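Local coordinates for hypothetical signal peptide protein (Sinorhizobium meliloti, PDB 3PJY) that is of unknown function but belongs to the DUF192 family and is regarded as a putative transcription regulator, at residues B[32-37]-B[49-53]; B[42-46]-B[109-115]; B[59-65]-B[90-96]; B[79-84]-B[118-124]. All coordinates share one frame. Residue numbers count along the deposited sequence, not the author numbering.

Interaction 1: residues B[32-37]-B[49-53]; sequences QREQGL and MLFDF
The last turn of helix 30-35 and the loop leaving it pack against residues 49-53 of strand 47-53, with Arg33 nearest Phe51 (CA-CA 6.1 Å) and Gly36 nearest Met49 (7.5 Å). Gly36 breaks the helix with positive phi (47/-133) while its N still donates to Gln32 O at 3.0 Å. Its CA lies 3.7 Å from Phe51 CZ, and a CB there would crowd that same atom. Contacts to the aromatic rings come first. Phe51, chi1 m, turns the edge of its ring into the helix end, so that CE2 lies 3.3 Å from Arg33 O. Arg33 runs out along the strand, its CD 3.6 Å from Asp52 O and 3.8 Å from Phe53 CD1, and its NH1 bonds to Val28 O. Met49, a selenomethionine (t, t, m), makes the second group: its CB points at the loop, SE sits 3.5 Å from Gly36 O, and CE packs on Leu37 CD2 at 3.8 Å. This is the return half of a beta-alpha-beta unit, in which the short helix links strand 19-27 to the parallel strand 47-53. On one side of 49-53 runs 19-27, on the other 102-109, and Met61 of strand 60-61 packs on both phenylalanines.

Interaction 2: residues B[42-46]-B[109-115]; sequences QMAPD and NAGTVKR
Two side chains of 109-115 do most of the reaching toward the loop 42-46. Asn109, chi1 m and chi2 near -74°, directs ND2 to Met43 O (3.0 Å); its CA is 6.4 Å from that of Pro45. Water 1 bridges Asn109 and Pro45, accepting from Asn109 N (2.9 Å) and ND2 (3.0 Å) and donating to Pro45 O (2.8 Å). Met43, a selenomethionine (t, t, p), points its CB toward 109-115 and brings CE to 3.9 Å from Asn109 ND2. Arg115 extends through chi1 and chi2 t, then bends at chi3 p, laying NH2 3.5 Å from Pro45 CB and in a salt bridge 2.8 Å from Asp46 OD1. Asp46 (chi1 m) also holds His20 NE2 through OD1, and water 2 links its OD2 (2.6 Å) to Arg115 NH1 (3.0 Å). Behind Asn109 the chain makes a type II beta turn to Thr112, where Thr112 N (3.0 Å) and OG1 (2.6 Å) both donate to Asn109 O. Gly111, at phi 95°, takes the N-cap position of helix 112-116: a strand-turn-helix connection at the protein surface.

Interaction 3: residues B[59-65]-B[90-96]; sequences VMMWMKN and PHSEAII
A short antiparallel ribbon starts here, built from strand 60-61 and the arm that leads into strand 96-97. Just after Val59, Met60 (chi1 m), a selenomethionine like Met61 and Met63, rests its CB 3.8 Å from Ile95 CG2. Met61 forms the ribbon's hydrogen-bonded pair with Ile96 (CA-CA 5.1 Å): Met61 N donates to Ile96 O at 2.9 Å and Ile96 N returns to Met61 O at 2.8 Å, both nearly straight. The CB atoms of this pair share a face, on which both side chains meet Met72 of strand 70-75. From Trp62 on, 59-65 leaves regular strand geometry. Trp62, chi1 p, sets its ring beside Glu93, with CE3 3.5 Å from Glu93 O and CZ3 3.7 Å from Glu93 CG. Met63 N recovers a bond to Ser92 O (2.9 Å), while Met63 CE reaches to 3.9 Å from Pro90 N. Ser92 shapes 90-96 through an ST turn, its OG accepting from Ala94 N at 3.0 Å. Lys64, fully extended, passes its CB 3.9 Å from Glu93 CG. At Asn65, in positive phi, water 3 spans the gap, accepting from Asn65 N and donating to His91 O, 2.9 Å each way.

Interaction 4: residues B[79-84]-B[118-124]; sequences GTIRTI and VSPGDRL
Ile81 is the principal bump. Its CB points at segment 118-124, and with chi1 m and chi2 t it drops CD1 into a hollow lined by Val118 CG1 (3.8 Å), Asp122 CB (3.9 Å) and Arg123 N (4.0 Å). Ile84, also m, t, fills the next hollow, CD1 lying 4.1 Å from Val118 CG1, 4.0 Å from Pro120 CD and 3.8 Å from Ser119 C. Gly79 (phi 92°) is the opposite case: a CB here would run into Leu124 O, so the bare backbone closes up to 4.8 Å between the CA atoms of Gly79 and Leu124. Backbone bonds hold this fit. Leu124 N donates to Gly79 O and Ile81 N to Asp122 O, both at 2.8 Å, on the two sides of the single bridge Thr80-Arg123 (CA-CA 4.5 Å). The bridge, with Thr80 just ahead of strand 81-88, brings together the starts of 81-88 and 123-126, the outermost strands of the mixed sheet, consistent with a sheet curling into a barrel. Beyond it Gly121 N donates to Ile81 O at 2.7 Å. Ser119 to Asp122 forms a type II turn, closed by Asp122 N to Ser119 O (3.1 Å) and braced by the Asp122 side chain, whose OD2 accepts from Ser119 N (2.8 Å). Arg82 and Thr83 form a classic beta bulge opposite Phe74, and Pro120 CB sits 3.9 Å from Arg82 O.

From the N terminus, interaction 1 closes first, returning the chain from helix 30-35 to strand 47-53. Before it closes, interaction 2 has opened at 42-46, so the two cross; Leu37 and Met43 pack where they meet. Interaction 3 opens and closes within the long excursion that interaction 2 spans, and its Val59 and Met61 pack on Phe53 and Phe51 of interaction 1. Interaction 4 opens at 79-84, before 90-96 completes interaction 3, and ends last, thereby crossing both 2 and 3. Helix 112-116 links interactions 2 and 4 through Val113 against Ile84, and Leu50 meets Leu124 across the interior, joining interactions 1 and 4 from opposite sides of the chain's centre.

Interaction 1: residues B[32-37]-B[49-53]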
loop_
_atom_site.group_PDB
_atom_site.type_symbol
_atom_site.label_atom_id
_atom_site.label_comp_id
_atom_site.label_asym_id
_atom_site.label_seq_id
_atom_site.Cartn_x
_atom_site.Cartn_y
_atom_site.Cartn_z
ATOM N N GLN B 32 12.551 -21.047 -7.290
ATOM C CA GLN B 32 12.158 -19.909 -6.459
ATOM C C GLN B 32 11.191 -20.372 -5.346
ATOM O O GLN B 32 11.296 -19.965 -4.214
ATOM C CB GLN B 32 11.493 -18.815 -7.271
ATOM C CG GLN B 32 12.403 -18.032 -8.205
ATOM C CD GLN B 32 11.584 -17.111 -9.081
ATOM O OE1 GLN B 32 10.480 -17.442 -9.516
ATOM N NE2 GLN B 32 12.152 -15.905 -9.379
ATOM N N ARG B 33 10.219 -21.195 -5.720
ATOM C CA ARG B 33 9.212 -21.648 -4.751
ATOM C C ARG B 33 9.861 -22.549 -3.702
ATOM O O ARG B 33 9.505 -22.443 -2.540
ATOM C CB ARG B 33 8.092 -22.373 -5.463
ATOM C CG ARG B 33 7.274 -21.495 -6.341
ATOM C CD ARG B 33 5.989 -22.171 -6.946
ATOM N NE ARG B 33 6.173 -23.568 -7.365
ATOM C CZ ARG B 33 6.353 -24.045 -8.572
ATOM N NH1 ARG B 33 6.399 -23.284 -9.620
ATOM N NH2 ARG B 33 6.482 -25.355 -8.730
ATOM N N GLU B 34 10.800 -23.394 -4.110
ATOM C CA GLU B 34 11.467 -24.307 -3.158
ATOM C C GLU B 34 12.412 -23.538 -2.254
ATOM O O GLU B 34 12.521 -23.843 -1.057
ATOM C CB GLU B 34 12.177 -25.419 -3.874
ATOM C CG GLU B 34 11.125 -26.260 -4.579
ATOM C CD GLU B 34 11.719 -27.316 -5.485
ATOM O OE1 GLU B 34 12.960 -27.400 -5.597
ATOM O OE2 GLU B 34 10.913 -28.074 -6.050
ATOM N N GLN B 35 13.142 -22.570 -2.800
ATOM C CA GLN B 35 14.105 -21.793 -1.997
ATOM C C GLN B 35 13.369 -20.892 -1.031
ATOM O O GLN B 35 13.871 -20.650 0.056
ATOM C CB GLN B 35 14.959 -20.954 -2.934
ATOM C CG GLN B 35 15.836 -19.831 -2.340
ATOM C CD GLN B 35 17.143 -20.306 -1.755
ATOM O OE1 GLN B 35 17.632 -21.369 -2.056
ATOM N NE2 GLN B 35 17.717 -19.458 -0.929
ATOM N N GLY B 36 12.198 -20.393 -1.430
ATOM C CA GLY B 36 11.435 -19.542 -0.551
ATOM C C GLY B 36 12.313 -18.457 0.076
ATOM O O GLY B 36 13.075 -17.789 -0.610
ATOM N N LEU B 37 12.183 -18.277 1.379
ATOM C CA LEU B 37 12.939 -17.297 2.145
ATOM C C LEU B 37 14.072 -17.979 2.932
ATOM O O LEU B 37 14.584 -17.412 3.916
ATOM C CB LEU B 37 11.985 -16.542 3.077
ATOM C CG LEU B 37 10.978 -15.680 2.340
ATOM C CD1 LEU B 37 9.876 -15.185 3.320
ATOM C CD2 LEU B 37 11.672 -14.428 1.714
HETATM N N MSE B 49 6.901 -12.634 0.563
HETATM C CA MSE B 49 7.102 -13.413 -0.639
HETATM C C MSE B 49 5.769 -14.061 -0.995
HETATM O O MSE B 49 5.121 -14.698 -0.161
HETATM C CB MSE B 49 8.212 -14.426 -0.441
HETATM C CG MSE B 49 8.430 -15.262 -1.672
HETATM SE SE MSE B 49 10.084 -16.298 -1.701
HETATM C CE MSE B 49 11.320 -14.880 -2.019
ATOM N N LEU B 50 5.382 -13.893 -2.252
ATOM C CA LEU B 50 4.142 -14.423 -2.766
ATOM C C LEU B 50 4.524 -15.589 -3.707
ATOM O O LEU B 50 5.156 -15.406 -4.744
ATOM C CB LEU B 50 3.340 -13.392 -3.539
ATOM C CG LEU B 50 1.984 -13.839 -4.105
ATOM C CD1 LEU B 50 1.036 -14.256 -2.966
ATOM C CD2 LEU B 50 1.374 -12.686 -4.930
ATOM N N PHE B 51 4.131 -16.773 -3.291
ATOM C CA PHE B 51 4.365 -18.023 -4.016
ATOM C C PHE B 51 3.200 -18.202 -4.972
ATOM O O PHE B 51 2.036 -18.321 -4.542
ATOM C CB PHE B 51 4.441 -19.191 -3.053
ATOM C CG PHE B 51 5.619 -19.123 -2.108
ATOM C CD1 PHE B 51 5.597 -18.255 -1.026
ATOM C CD2 PHE B 51 6.774 -19.880 -2.317
ATOM C CE1 PHE B 51 6.680 -18.109 -0.177
ATOM C CE2 PHE B 51 7.860 -19.751 -1.430
ATOM C CZ PHE B 51 7.832 -18.885 -0.388
ATOM N N ASP B 52 3.476 -18.239 -6.270
ATOM C CA ASP B 52 2.463 -18.364 -7.330
ATOM C C ASP B 52 2.651 -19.734 -7.934
ATOM O O ASP B 52 3.630 -19.998 -8.653
ATOM C CB ASP B 52 2.687 -17.271 -8.366
ATOM C CG ASP B 52 1.702 -17.340 -9.520
ATOM O OD1 ASP B 52 0.955 -18.315 -9.621
ATOM O OD2 ASP B 52 1.683 -16.414 -10.338
ATOM N N PHE B 53 1.764 -20.666 -7.579
ATOM C CA PHE B 53 1.890 -22.066 -8.004
ATOM C C PHE B 53 1.461 -22.321 -9.440
ATOM O O PHE B 53 1.690 -23.413 -9.971
ATOM C CB PHE B 53 1.074 -22.939 -7.044
ATOM C CG PHE B 53 1.574 -22.828 -5.657
ATOM C CD1 PHE B 53 2.742 -23.411 -5.302
ATOM C CD2 PHE B 53 0.930 -22.035 -4.720
ATOM C CE1 PHE B 53 3.258 -23.263 -4.034
ATOM C CE2 PHE B 53 1.464 -21.928 -3.439
ATOM C CZ PHE B 53 2.648 -22.502 -3.155
#

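Interaction 2: residues B[42-46]-B[109-115]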
loop_
_atom_site.group_PDB
_atom_site.type_symbol
_atom_site.label_atom_id
_atom_site.label_comp_id
_atom_site.label_asym_id
_atom_site.label_seq_id
_atom_site.Cartn_x
_atom_site.Cartn_y
_atom_site.Cartn_z
ATOM N N GLN B 42 16.885 -11.195 7.471
ATOM C CA GLN B 42 15.995 -10.085 7.756
ATOM C C GLN B 42 14.996 -9.930 6.632
ATOM O O GLN B 42 15.189 -10.453 5.548
ATOM C CB GLN B 42 16.793 -8.781 7.905
ATOM C CG GLN B 42 17.552 -8.382 6.647
HETATM N N MSE B 43 13.952 -9.162 6.913
HETATM C CA MSE B 43 12.905 -8.853 5.954
HETATM C C MSE B 43 12.036 -7.760 6.590
HETATM O O MSE B 43 11.678 -7.878 7.740
HETATM C CB MSE B 43 12.052 -10.082 5.640
HETATM C CG MSE B 43 10.990 -9.810 4.545
HETATM SE SE MSE B 43 10.243 -11.403 3.781
HETATM C CE MSE B 43 9.111 -11.902 5.216
ATOM N N ALA B 44 11.772 -6.689 5.839
ATOM C CA ALA B 44 11.037 -5.540 6.356
ATOM C C ALA B 44 9.604 -5.865 6.681
ATOM O O ALA B 44 9.030 -6.798 6.085
ATOM C CB ALA B 44 11.113 -4.344 5.351
ATOM N N PRO B 45 8.991 -5.122 7.621
ATOM C CA PRO B 45 7.681 -5.556 8.083
ATOM C C PRO B 45 6.581 -5.584 6.998
ATOM O O PRO B 45 5.683 -6.432 7.040
ATOM C CB PRO B 45 7.294 -4.508 9.121
ATOM C CG PRO B 45 8.607 -4.004 9.642
ATOM C CD PRO B 45 9.544 -4.021 8.462
ATOM N N ASP B 46 6.649 -4.667 6.040
ATOM C CA ASP B 46 5.671 -4.645 4.942
ATOM C C ASP B 46 6.167 -5.359 3.661
ATOM O O ASP B 46 5.650 -5.077 2.559
ATOM C CB ASP B 46 5.203 -3.217 4.646
ATOM C CG ASP B 46 4.391 -2.613 5.790
ATOM O OD1 ASP B 46 3.578 -3.316 6.413
ATOM O OD2 ASP B 46 4.645 -1.425 6.114
ATOM N N ASN B 109 6.564 -11.727 7.722
ATOM C CA ASN B 109 7.181 -11.886 9.026
ATOM C C ASN B 109 6.141 -12.379 10.028
ATOM O O ASN B 109 4.983 -11.932 10.037
ATOM C CB ASN B 109 7.747 -10.586 9.538
ATOM C CG ASN B 109 9.066 -10.231 8.912
ATOM O OD1 ASN B 109 10.098 -10.835 9.231
ATOM N ND2 ASN B 109 9.059 -9.211 8.060
ATOM N N ALA B 110 6.526 -13.277 10.918
ATOM C CA ALA B 110 5.609 -13.679 11.986
ATOM C C ALA B 110 5.107 -12.487 12.766
ATOM O O ALA B 110 5.870 -11.543 13.074
ATOM C CB ALA B 110 6.263 -14.737 12.929
ATOM N N GLY B 111 3.818 -12.505 13.082
ATOM C CA GLY B 111 3.174 -11.402 13.786
ATOM C C GLY B 111 2.493 -10.408 12.868
ATOM O O GLY B 111 1.752 -9.539 13.338
ATOM N N THR B 112 2.759 -10.515 11.558
ATOM C CA THR B 112 2.165 -9.567 10.595
ATOM C C THR B 112 0.640 -9.670 10.522
ATOM O O THR B 112 -0.047 -8.647 10.465
ATOM C CB THR B 112 2.779 -9.672 9.213
ATOM O OG1 THR B 112 4.200 -9.504 9.321
ATOM C CG2 THR B 112 2.258 -8.537 8.316
ATOM N N VAL B 113 0.128 -10.889 10.567
ATOM C CA VAL B 113 -1.337 -11.101 10.516
ATOM C C VAL B 113 -2.012 -10.387 11.640
ATOM O O VAL B 113 -2.981 -9.634 11.437
ATOM C CB VAL B 113 -1.692 -12.590 10.428
ATOM C CG1 VAL B 113 -3.207 -12.866 10.699
ATOM C CG2 VAL B 113 -1.250 -13.129 9.037
ATOM N N LYS B 114 -1.455 -10.548 12.825
ATOM C CA LYS B 114 -1.987 -9.791 13.984
ATOM C C LYS B 114 -1.839 -8.290 13.872
ATOM O O LYS B 114 -2.786 -7.531 14.169
ATOM C CB LYS B 114 -1.358 -10.299 15.254
ATOM C CG LYS B 114 -1.906 -11.641 15.655
ATOM C CD LYS B 114 -3.384 -11.613 16.167
ATOM C CE LYS B 114 -4.050 -13.033 16.128
ATOM N NZ LYS B 114 -4.323 -13.588 14.721
ATOM N N ARG B 115 -0.659 -7.840 13.481
ATOM C CA ARG B 115 -0.403 -6.418 13.339
ATOM C C ARG B 115 -1.392 -5.756 12.402
ATOM O O ARG B 115 -1.830 -4.619 12.684
ATOM C CB ARG B 115 1.021 -6.141 12.835
ATOM C CG ARG B 115 1.323 -4.642 12.521
ATOM C CD ARG B 115 2.828 -4.494 12.229
ATOM N NE ARG B 115 3.290 -5.055 10.934
ATOM C CZ ARG B 115 3.257 -4.410 9.772
ATOM N NH1 ARG B 115 2.714 -3.199 9.652
ATOM N NH2 ARG B 115 3.814 -4.969 8.709
HETATM O O HOH W 1 6.423 -9.066 6.643
HETATM O O HOH W 2 3.097 -0.666 8.029
#

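Interaction 3: residues B[59-65]-B[90-96]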
loop_
_atom_site.group_PDB
_atom_site.type_symbol
_atom_site.label_atom_id
_atom_site.label_comp_id
_atom_site.label_asym_id
_atom_site.label_seq_id
_atom_site.Cartn_x
_atom_site.Cartn_y
_atom_site.Cartn_z
ATOM N N VAL B 59 -1.302 -27.421 -1.499
ATOM C CA VAL B 59 0.133 -27.229 -1.442
ATOM C C VAL B 59 0.665 -27.521 -0.036
ATOM O O VAL B 59 -0.077 -27.494 0.973
ATOM C CB VAL B 59 0.569 -25.817 -1.859
ATOM C CG1 VAL B 59 0.034 -25.481 -3.236
ATOM C CG2 VAL B 59 0.106 -24.815 -0.918
HETATM N N MSE B 60 1.939 -27.812 -0.001
HETATM C CA MSE B 60 2.663 -28.130 1.223
HETATM C C MSE B 60 3.819 -27.148 1.364
HETATM O O MSE B 60 4.643 -26.981 0.463
HETATM C CB MSE B 60 3.182 -29.565 1.130
HETATM C CG MSE B 60 2.052 -30.534 0.987
HETATM SE SE MSE B 60 2.560 -32.388 1.262
HETATM C CE MSE B 60 3.888 -32.267 0.362
HETATM N N MSE B 61 3.914 -26.517 2.548
HETATM C CA MSE B 61 4.999 -25.611 2.878
HETATM C C MSE B 61 5.757 -26.128 4.086
HETATM O O MSE B 61 5.245 -26.915 4.854
HETATM C CB MSE B 61 4.418 -24.250 3.226
HETATM C CG MSE B 61 3.464 -23.642 2.201
HETATM SE SE MSE B 61 4.312 -23.154 0.530
HETATM C CE MSE B 61 5.385 -21.708 1.108
ATOM N N TRP B 62 6.987 -25.669 4.201
ATOM C CA TRP B 62 7.796 -25.932 5.402
ATOM C C TRP B 62 8.801 -24.831 5.655
ATOM O O TRP B 62 8.889 -23.848 4.890
ATOM C CB TRP B 62 8.446 -27.328 5.331
ATOM C CG TRP B 62 9.524 -27.537 4.261
ATOM C CD1 TRP B 62 9.955 -26.644 3.338
ATOM C CD2 TRP B 62 10.249 -28.754 3.997
ATOM N NE1 TRP B 62 10.917 -27.213 2.516
ATOM C CE2 TRP B 62 11.087 -28.511 2.894
ATOM C CE3 TRP B 62 10.254 -30.011 4.577
ATOM C CZ2 TRP B 62 11.963 -29.490 2.381
ATOM C CZ3 TRP B 62 11.117 -30.993 4.055
ATOM C CH2 TRP B 62 11.943 -30.725 2.972
HETATM N N MSE B 63 9.582 -25.005 6.720
HETATM C CA MSE B 63 10.531 -24.009 7.199
HETATM C C MSE B 63 11.985 -24.468 7.147
HETATM O O MSE B 63 12.855 -23.911 7.804
HETATM C CB MSE B 63 10.147 -23.524 8.591
HETATM C CG MSE B 63 8.792 -22.832 8.649
HETATM SE SE MSE B 63 8.832 -21.108 7.843
HETATM C CE MSE B 63 9.697 -20.288 9.277
ATOM N N LYS B 64 12.229 -25.474 6.329
ATOM C CA LYS B 64 13.583 -25.962 6.144
ATOM C C LYS B 64 14.506 -24.823 5.703
ATOM O O LYS B 64 14.174 -24.034 4.803
ATOM C CB LYS B 64 13.607 -27.044 5.092
ATOM C CG LYS B 64 14.983 -27.698 5.001
ATOM C CD LYS B 64 15.033 -28.732 3.940
ATOM C CE LYS B 64 16.367 -29.470 4.011
ATOM N NZ LYS B 64 16.561 -30.169 2.758
ATOM N N ASN B 65 15.607 -24.720 6.438
ATOM C CA ASN B 65 16.638 -23.691 6.213
ATOM C C ASN B 65 16.157 -22.255 6.340
ATOM O O ASN B 65 16.838 -21.310 5.884
ATOM C CB ASN B 65 17.320 -23.871 4.845
ATOM C CG ASN B 65 18.020 -25.203 4.699
ATOM O OD1 ASN B 65 18.551 -25.740 5.678
ATOM N ND2 ASN B 65 18.014 -25.750 3.495
ATOM N N PRO B 90 11.072 -21.475 12.699
ATOM C CA PRO B 90 12.316 -21.519 11.949
ATOM C C PRO B 90 12.995 -22.895 11.990
ATOM O O PRO B 90 13.035 -23.595 13.035
ATOM C CB PRO B 90 13.189 -20.475 12.657
ATOM C CG PRO B 90 12.183 -19.466 13.113
ATOM C CD PRO B 90 11.022 -20.295 13.589
ATOM N N HIS B 91 13.514 -23.277 10.843
ATOM C CA HIS B 91 14.238 -24.545 10.643
ATOM C C HIS B 91 13.406 -25.827 10.647
ATOM O O HIS B 91 13.941 -26.905 10.343
ATOM C CB HIS B 91 15.423 -24.690 11.617
ATOM C CG HIS B 91 16.269 -23.463 11.693
ATOM N ND1 HIS B 91 17.184 -23.145 10.714
ATOM C CD2 HIS B 91 16.309 -22.456 12.595
ATOM C CE1 HIS B 91 17.770 -22.002 11.030
ATOM N NE2 HIS B 91 17.260 -21.562 12.164
ATOM N N SER B 92 12.112 -25.727 10.923
ATOM C CA SER B 92 11.286 -26.946 11.058
ATOM C C SER B 92 10.935 -27.566 9.719
ATOM O O SER B 92 10.473 -26.869 8.806
ATOM C CB SER B 92 9.986 -26.632 11.779
ATOM O OG SER B 92 9.141 -27.764 11.769
ATOM N N GLU B 93 11.180 -28.865 9.590
ATOM C CA GLU B 93 10.752 -29.606 8.418
ATOM C C GLU B 93 9.301 -30.158 8.521
ATOM O O GLU B 93 8.856 -30.890 7.639
ATOM C CB GLU B 93 11.739 -30.734 8.076
ATOM C CG GLU B 93 12.881 -30.247 7.243
ATOM C CD GLU B 93 13.962 -31.283 7.159
ATOM O OE1 GLU B 93 13.632 -32.426 6.736
ATOM O OE2 GLU B 93 15.110 -30.949 7.546
ATOM N N ALA B 94 8.542 -29.775 9.556
ATOM C CA ALA B 94 7.130 -30.145 9.649
ATOM C C ALA B 94 6.362 -29.539 8.496
ATOM O O ALA B 94 6.426 -28.326 8.265
ATOM C CB ALA B 94 6.548 -29.627 10.981
ATOM N N ILE B 95 5.600 -30.356 7.786
ATOM C CA ILE B 95 4.789 -29.887 6.668
ATOM C C ILE B 95 3.593 -29.152 7.173
ATOM O O ILE B 95 2.873 -29.642 8.068
ATOM C CB ILE B 95 4.326 -31.079 5.768
ATOM C CG1 ILE B 95 5.555 -31.722 5.103
ATOM C CG2 ILE B 95 3.211 -30.607 4.753
ATOM C CD1 ILE B 95 5.295 -33.085 4.359
ATOM N N ILE B 96 3.360 -27.981 6.582
ATOM C CA ILE B 96 2.188 -27.178 6.810
ATOM C C ILE B 96 1.362 -27.281 5.535
ATOM O O ILE B 96 1.763 -26.773 4.489
ATOM C CB ILE B 96 2.559 -25.710 7.123
ATOM C CG1 ILE B 96 3.488 -25.654 8.340
ATOM C CG2 ILE B 96 1.262 -24.870 7.342
ATOM C CD1 ILE B 96 4.139 -24.297 8.598
HETATM O O HOH W 3 16.153 -26.692 8.497
HETATM O O HOH W 4 18.190 -24.834 9.029
#

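Interaction 4: residues B[79-84]-B[118-124]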
loop_
_atom_site.group_PDB
_atom_site.type_symbol
_atom_site.label_atom_id
_atom_site.label_comp_id
_atom_site.label_asym_id
_atom_site.label_seq_id
_atom_site.Cartn_x
_atom_site.Cartn_y
_atom_site.Cartn_z
ATOM N N GLY B 79 -8.116 -14.470 -4.691
ATOM C CA GLY B 79 -7.489 -13.660 -3.638
ATOM C C GLY B 79 -8.023 -13.890 -2.233
ATOM O O GLY B 79 -7.451 -13.328 -1.256
ATOM N N THR B 80 -9.043 -14.736 -2.057
ATOM C CA THR B 80 -9.549 -15.023 -0.715
ATOM C C THR B 80 -8.538 -15.789 0.111
ATOM O O THR B 80 -7.979 -16.819 -0.333
ATOM C CB THR B 80 -10.878 -15.806 -0.752
ATOM O OG1 THR B 80 -11.838 -15.074 -1.507
ATOM C CG2 THR B 80 -11.432 -15.962 0.622
ATOM N N ILE B 81 -8.273 -15.295 1.311
ATOM C CA ILE B 81 -7.442 -16.002 2.246
ATOM C C ILE B 81 -8.271 -17.122 2.868
ATOM O O ILE B 81 -9.224 -16.870 3.613
ATOM C CB ILE B 81 -6.888 -15.059 3.315
ATOM C CG1 ILE B 81 -6.043 -13.965 2.691
ATOM C CG2 ILE B 81 -6.111 -15.838 4.344
ATOM C CD1 ILE B 81 -5.924 -12.693 3.573
ATOM N N ARG B 82 -7.892 -18.361 2.571
ATOM C CA ARG B 82 -8.638 -19.546 3.013
ATOM C C ARG B 82 -8.235 -19.959 4.401
ATOM O O ARG B 82 -9.117 -20.207 5.237
ATOM C CB ARG B 82 -8.440 -20.721 2.044
ATOM C CG ARG B 82 -8.883 -20.407 0.639
ATOM C CD ARG B 82 -10.371 -20.255 0.517
ATOM N NE ARG B 82 -11.054 -21.409 1.085
ATOM C CZ ARG B 82 -12.349 -21.448 1.402
ATOM N NH1 ARG B 82 -13.142 -20.397 1.188
ATOM N NH2 ARG B 82 -12.857 -22.564 1.917
ATOM N N THR B 83 -6.936 -20.076 4.640
ATOM C CA THR B 83 -6.429 -20.420 5.937
ATOM C C THR B 83 -5.124 -19.665 6.198
ATOM O O THR B 83 -4.442 -19.218 5.260
ATOM C CB THR B 83 -6.178 -21.923 6.107
ATOM O OG1 THR B 83 -5.216 -22.349 5.185
ATOM C CG2 THR B 83 -7.448 -22.737 5.841
ATOM N N ILE B 84 -4.803 -19.582 7.481
ATOM C CA ILE B 84 -3.634 -18.854 7.941
ATOM C C ILE B 84 -2.921 -19.700 8.956
ATOM O O ILE B 84 -3.565 -20.205 9.907
ATOM C CB ILE B 84 -3.989 -17.506 8.569
ATOM C CG1 ILE B 84 -4.723 -16.625 7.564
ATOM C CG2 ILE B 84 -2.723 -16.821 9.073
ATOM C CD1 ILE B 84 -5.151 -15.225 8.102
ATOM N N VAL B 118 -5.747 -9.068 10.139
ATOM C CA VAL B 118 -6.177 -9.954 9.063
ATOM C C VAL B 118 -6.723 -11.262 9.588
ATOM O O VAL B 118 -6.269 -11.767 10.599
ATOM C CB VAL B 118 -4.981 -10.162 8.106
ATOM C CG1 VAL B 118 -5.291 -11.256 7.031
ATOM C CG2 VAL B 118 -4.661 -8.868 7.434
ATOM N N SER B 119 -7.767 -11.779 8.919
ATOM C CA SER B 119 -8.448 -13.012 9.289
ATOM C C SER B 119 -8.705 -13.836 8.039
ATOM O O SER B 119 -8.783 -13.311 6.967
ATOM C CB SER B 119 -9.845 -12.729 9.889
ATOM O OG SER B 119 -9.850 -11.708 10.882
ATOM N N PRO B 120 -8.915 -15.147 8.176
ATOM C CA PRO B 120 -9.435 -15.904 7.060
ATOM C C PRO B 120 -10.695 -15.280 6.514
ATOM O O PRO B 120 -11.550 -14.792 7.291
ATOM C CB PRO B 120 -9.696 -17.284 7.677
ATOM C CG PRO B 120 -8.794 -17.335 8.822
ATOM C CD PRO B 120 -8.834 -15.950 9.410
ATOM N N GLY B 121 -10.817 -15.282 5.193
ATOM C CA GLY B 121 -11.906 -14.667 4.506
ATOM C C GLY B 121 -11.593 -13.273 4.009
ATOM O O GLY B 121 -12.306 -12.754 3.128
ATOM N N ASP B 122 -10.529 -12.670 4.542
ATOM C CA ASP B 122 -10.023 -11.429 3.975
ATOM C C ASP B 122 -9.378 -11.696 2.599
ATOM O O ASP B 122 -9.352 -12.838 2.144
ATOM C CB ASP B 122 -9.051 -10.776 4.957
ATOM C CG ASP B 122 -9.742 -10.301 6.259
ATOM O OD1 ASP B 122 -11.000 -10.178 6.292
ATOM O OD2 ASP B 122 -8.987 -9.973 7.233
ATOM N N ARG B 123 -8.943 -10.656 1.892
ATOM C CA ARG B 123 -8.468 -10.821 0.527
ATOM C C ARG B 123 -7.157 -10.129 0.216
ATOM O O ARG B 123 -6.837 -9.111 0.798
ATOM C CB ARG B 123 -9.519 -10.445 -0.484
ATOM C CG ARG B 123 -9.912 -9.059 -0.599
ATOM C CD ARG B 123 -11.239 -9.048 -1.447
ATOM N NE ARG B 123 -11.671 -7.696 -1.820
ATOM C CZ ARG B 123 -12.479 -6.908 -1.104
ATOM N NH1 ARG B 123 -12.978 -7.294 0.076
ATOM N NH2 ARG B 123 -12.779 -5.700 -1.577
ATOM N N LEU B 124 -6.387 -10.783 -0.649
ATOM C CA LEU B 124 -5.223 -10.189 -1.270
ATOM C C LEU B 124 -5.586 -9.731 -2.672
ATOM O O LEU B 124 -6.283 -10.431 -3.436
ATOM C CB LEU B 124 -4.073 -11.208 -1.319
ATOM C CG LEU B 124 -2.724 -10.638 -1.823
ATOM C CD1 LEU B 124 -2.139 -9.718 -0.781
ATOM C CD2 LEU B 124 -1.766 -11.844 -2.068
#